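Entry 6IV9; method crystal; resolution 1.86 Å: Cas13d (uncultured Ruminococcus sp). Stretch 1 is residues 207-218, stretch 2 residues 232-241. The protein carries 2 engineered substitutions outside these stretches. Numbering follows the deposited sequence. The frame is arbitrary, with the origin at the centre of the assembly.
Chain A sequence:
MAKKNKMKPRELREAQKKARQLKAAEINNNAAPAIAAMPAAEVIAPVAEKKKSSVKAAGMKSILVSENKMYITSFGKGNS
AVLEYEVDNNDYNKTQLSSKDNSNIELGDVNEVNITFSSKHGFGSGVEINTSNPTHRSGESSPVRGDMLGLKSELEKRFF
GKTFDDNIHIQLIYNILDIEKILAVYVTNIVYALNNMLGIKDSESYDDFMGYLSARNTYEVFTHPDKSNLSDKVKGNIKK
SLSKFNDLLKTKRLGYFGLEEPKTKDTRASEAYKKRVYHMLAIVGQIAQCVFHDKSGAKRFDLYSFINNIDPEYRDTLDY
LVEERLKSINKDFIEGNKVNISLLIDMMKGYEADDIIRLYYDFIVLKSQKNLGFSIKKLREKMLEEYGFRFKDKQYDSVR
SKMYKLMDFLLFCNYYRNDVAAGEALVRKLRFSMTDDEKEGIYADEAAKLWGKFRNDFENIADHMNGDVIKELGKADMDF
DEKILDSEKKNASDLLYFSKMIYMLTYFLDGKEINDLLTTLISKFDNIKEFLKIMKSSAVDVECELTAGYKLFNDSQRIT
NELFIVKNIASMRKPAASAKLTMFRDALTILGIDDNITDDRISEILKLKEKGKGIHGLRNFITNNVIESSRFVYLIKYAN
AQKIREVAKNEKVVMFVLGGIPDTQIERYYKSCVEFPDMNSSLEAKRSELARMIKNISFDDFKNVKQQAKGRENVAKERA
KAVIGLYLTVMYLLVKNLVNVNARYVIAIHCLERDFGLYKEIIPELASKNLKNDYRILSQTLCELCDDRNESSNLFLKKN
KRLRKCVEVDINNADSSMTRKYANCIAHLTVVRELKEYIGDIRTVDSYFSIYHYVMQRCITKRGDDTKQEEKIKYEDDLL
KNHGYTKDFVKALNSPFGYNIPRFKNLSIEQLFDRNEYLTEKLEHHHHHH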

# COMPACT_ATOMS: atom_id res chain seq x y z
N ASP A 207 12.17 9.40 -18.35
CA ASP A 207 13.16 8.75 -17.46
C ASP A 207 14.58 9.17 -17.76
O ASP A 207 15.49 8.41 -17.47
CB ASP A 207 12.78 7.36 -16.97
CG ASP A 207 12.46 7.40 -15.49
OD1 ASP A 207 12.49 8.51 -14.89
OD2 ASP A 207 12.19 6.33 -14.95
N ASP A 208 14.73 10.36 -18.31
CA ASP A 208 16.07 10.97 -18.51
C ASP A 208 16.64 11.22 -17.11
O ASP A 208 17.86 11.22 -16.95
CB ASP A 208 15.99 12.27 -19.31
CG ASP A 208 16.40 12.06 -20.75
OD1 ASP A 208 16.26 10.92 -21.24
OD2 ASP A 208 16.87 13.02 -21.37
N PHE A 209 15.74 11.38 -16.14
CA PHE A 209 16.18 11.69 -14.76
C PHE A 209 16.38 10.38 -14.00
O PHE A 209 17.50 10.00 -13.86
CB PHE A 209 15.20 12.67 -14.14
CG PHE A 209 15.29 12.85 -12.65
CD1 PHE A 209 16.48 12.70 -11.99
CD2 PHE A 209 14.17 13.19 -11.92
CE1 PHE A 209 16.56 12.87 -10.62
CE2 PHE A 209 14.25 13.36 -10.55
CZ PHE A 209 15.44 13.20 -9.91
N MET A 210 15.32 9.72 -13.56
CA MET A 210 15.49 8.49 -12.76
C MET A 210 16.11 7.33 -13.56
O MET A 210 16.81 6.54 -12.96
CB MET A 210 14.20 8.04 -12.09
CG MET A 210 13.60 9.09 -11.21
SD MET A 210 14.38 9.20 -9.61
CE MET A 210 14.14 7.54 -9.00
N GLY A 211 15.83 7.24 -14.85
CA GLY A 211 16.33 6.14 -15.70
C GLY A 211 17.84 6.09 -15.84
O GLY A 211 18.35 5.00 -16.05
N TYR A 212 18.52 7.23 -15.79
CA TYR A 212 19.99 7.27 -15.99
C TYR A 212 20.75 7.13 -14.67
O TYR A 212 21.97 7.18 -14.71
CB TYR A 212 20.41 8.55 -16.70
CG TYR A 212 20.05 8.62 -18.16
CD1 TYR A 212 20.01 7.48 -18.94
CD2 TYR A 212 19.74 9.82 -18.75
CE1 TYR A 212 19.67 7.53 -20.28
CE2 TYR A 212 19.40 9.89 -20.09
CZ TYR A 212 19.36 8.74 -20.85
OH TYR A 212 19.03 8.82 -22.18
N LEU A 213 20.05 7.04 -13.55
CA LEU A 213 20.73 6.84 -12.25
C LEU A 213 21.16 5.38 -12.13
O LEU A 213 20.53 4.55 -12.73
CB LEU A 213 19.79 7.20 -11.10
CG LEU A 213 19.34 8.65 -11.02
CD1 LEU A 213 18.34 8.84 -9.90
CD2 LEU A 213 20.51 9.58 -10.83
N SER A 214 22.22 5.13 -11.40
CA SER A 214 22.57 3.73 -11.15
C SER A 214 23.12 3.64 -9.74
O SER A 214 24.00 4.43 -9.42
CB SER A 214 23.55 3.23 -12.15
OG SER A 214 23.98 1.95 -11.77
N ALA A 215 22.71 2.62 -8.99
CA ALA A 215 23.19 2.38 -7.62
C ALA A 215 24.64 1.90 -7.67
O ALA A 215 25.24 1.78 -6.64
CB ALA A 215 22.31 1.42 -6.88
N ARG A 216 25.14 1.61 -8.86
CA ARG A 216 26.52 1.12 -9.05
C ARG A 216 27.47 2.31 -9.19
O ARG A 216 28.67 2.09 -9.29
CB ARG A 216 26.58 0.15 -10.22
CG ARG A 216 26.08 -1.24 -9.87
CD ARG A 216 25.86 -2.18 -11.03
NE ARG A 216 24.85 -1.66 -11.93
CZ ARG A 216 23.61 -1.33 -11.58
NH1 ARG A 216 23.20 -1.53 -10.34
NH2 ARG A 216 22.80 -0.80 -12.47
N ASN A 217 26.93 3.52 -9.18
CA ASN A 217 27.77 4.74 -9.22
C ASN A 217 27.74 5.39 -7.84
O ASN A 217 26.67 5.61 -7.29
CB ASN A 217 27.26 5.78 -10.21
CG ASN A 217 27.42 5.35 -11.64
OD1 ASN A 217 28.32 4.59 -11.96
ND2 ASN A 217 26.53 5.81 -12.50
N THR A 218 28.92 5.70 -7.31
CA THR A 218 29.00 6.43 -6.03
C THR A 218 28.64 7.90 -6.28
O THR A 218 28.58 8.31 -7.42
CB THR A 218 30.42 6.44 -5.46
OG1 THR A 218 31.21 7.14 -6.40
CG2 THR A 218 30.97 5.06 -5.20
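Stretch 2 (232-241) DKVKGNIKKS

What shape does stretch 2 bring to the contact? From D232 to S241 it is helical throughout, held by backbone bonds such as G236 N to D232 O at 3.1 Å, and the helix runs on beyond S241. Stretch 1 offers no regular helix or strand. The helix nears it toward its later residues, where the CA atoms of F209 and S241 are 4.5 Å apart.

What meets the Y212 ring first? K233 extends its end that way, NZ lying 4.1 Å from Y212 OH, and bonds weakly to N237 OD1 within its own helix. One turn on, N237 points toward stretch 1 and covers a ring face: its CB sits 3.9 Å from the centroid of the Y212 ring in a CH-pi contact, and its OD1 is 3.4 Å from Y212 CZ.

How do I238 and K240 take part? The CB of I238 points away, yet its CD1 reaches N217 ND2 at 3.8 Å. K240 CD packs 4.0 Å from Y212 CE2, while its NZ forms a long salt bridge with D208 OD2, 3.8 Å away.

What closes the contact at S241? Its CB lies 3.6 Å from F209 O and 4.0 Å from Y212 CB. No direct hydrogen bond joins the stretches; instead a water donates to Y212 O at 2.8 Å and to S241 OG at 3.1 Å.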

# COMPACT_ATOMS: atom_id res chain seq x y z
N ASP A 232 31.67 7.58 -23.10
CA ASP A 232 31.22 8.96 -23.39
C ASP A 232 29.70 9.01 -23.40
O ASP A 232 29.15 10.03 -23.00
CB ASP A 232 31.78 9.44 -24.72
CG ASP A 232 33.28 9.61 -24.69
OD1 ASP A 232 33.76 10.45 -23.90
OD2 ASP A 232 33.96 8.89 -25.46
N LYS A 233 29.05 7.99 -23.91
CA LYS A 233 27.57 8.01 -23.90
C LYS A 233 27.11 7.99 -22.43
O LYS A 233 26.17 8.70 -22.11
CB LYS A 233 27.01 6.81 -24.67
CG LYS A 233 25.54 6.48 -24.44
CD LYS A 233 24.56 7.57 -24.82
CE LYS A 233 23.15 7.06 -25.09
NZ LYS A 233 22.11 8.09 -24.86
N VAL A 234 27.76 7.17 -21.61
CA VAL A 234 27.40 7.03 -20.17
C VAL A 234 27.65 8.35 -19.46
O VAL A 234 26.80 8.78 -18.69
CB VAL A 234 28.18 5.88 -19.51
CG1 VAL A 234 28.19 6.01 -17.99
CG2 VAL A 234 27.65 4.53 -19.91
N LYS A 235 28.81 8.96 -19.71
CA LYS A 235 29.14 10.24 -19.05
C LYS A 235 28.06 11.27 -19.37
O LYS A 235 27.59 11.93 -18.46
CB LYS A 235 30.54 10.71 -19.47
CG LYS A 235 31.69 9.97 -18.81
CD LYS A 235 33.03 10.52 -19.18
CE LYS A 235 34.16 9.75 -18.55
NZ LYS A 235 35.47 10.39 -18.81
N GLY A 236 27.65 11.36 -20.62
CA GLY A 236 26.60 12.33 -20.98
C GLY A 236 25.29 12.01 -20.29
O GLY A 236 24.60 12.94 -19.91
N ASN A 237 24.98 10.73 -20.17
CA ASN A 237 23.73 10.27 -19.52
C ASN A 237 23.75 10.72 -18.06
O ASN A 237 22.76 11.22 -17.59
CB ASN A 237 23.61 8.76 -19.61
CG ASN A 237 23.08 8.30 -20.95
OD1 ASN A 237 22.63 9.11 -21.74
ND2 ASN A 237 23.15 7.01 -21.20
N ILE A 238 24.87 10.53 -17.39
CA ILE A 238 24.99 10.94 -15.97
C ILE A 238 24.79 12.45 -15.87
O ILE A 238 24.08 12.87 -14.98
CB ILE A 238 26.33 10.48 -15.39
CG1 ILE A 238 26.40 8.95 -15.31
CG2 ILE A 238 26.55 11.12 -14.04
CD1 ILE A 238 27.74 8.41 -14.94
N LYS A 239 25.36 13.22 -16.79
CA LYS A 239 25.22 14.70 -16.75
C LYS A 239 23.76 15.10 -16.93
O LYS A 239 23.36 16.04 -16.29
CB LYS A 239 26.09 15.33 -17.83
CG LYS A 239 27.58 15.17 -17.61
CD LYS A 239 28.32 16.49 -17.60
CE LYS A 239 29.76 16.34 -18.03
NZ LYS A 239 29.95 15.10 -18.80
N LYS A 240 23.03 14.40 -17.78
CA LYS A 240 21.60 14.72 -17.96
C LYS A 240 20.87 14.53 -16.62
O LYS A 240 20.06 15.36 -16.29
CB LYS A 240 20.98 13.80 -19.00
CG LYS A 240 21.42 14.02 -20.43
CD LYS A 240 20.38 13.49 -21.39
CE LYS A 240 20.86 13.38 -22.83
NZ LYS A 240 19.72 13.54 -23.77
N SER A 241 21.16 13.44 -15.91
CA SER A 241 20.47 13.17 -14.63
C SER A 241 20.97 14.14 -13.56
O SER A 241 20.18 14.56 -12.76
CB SER A 241 20.61 11.73 -14.22
OG SER A 241 21.93 11.42 -13.88
O HOH W 1 23.42 8.88 -13.06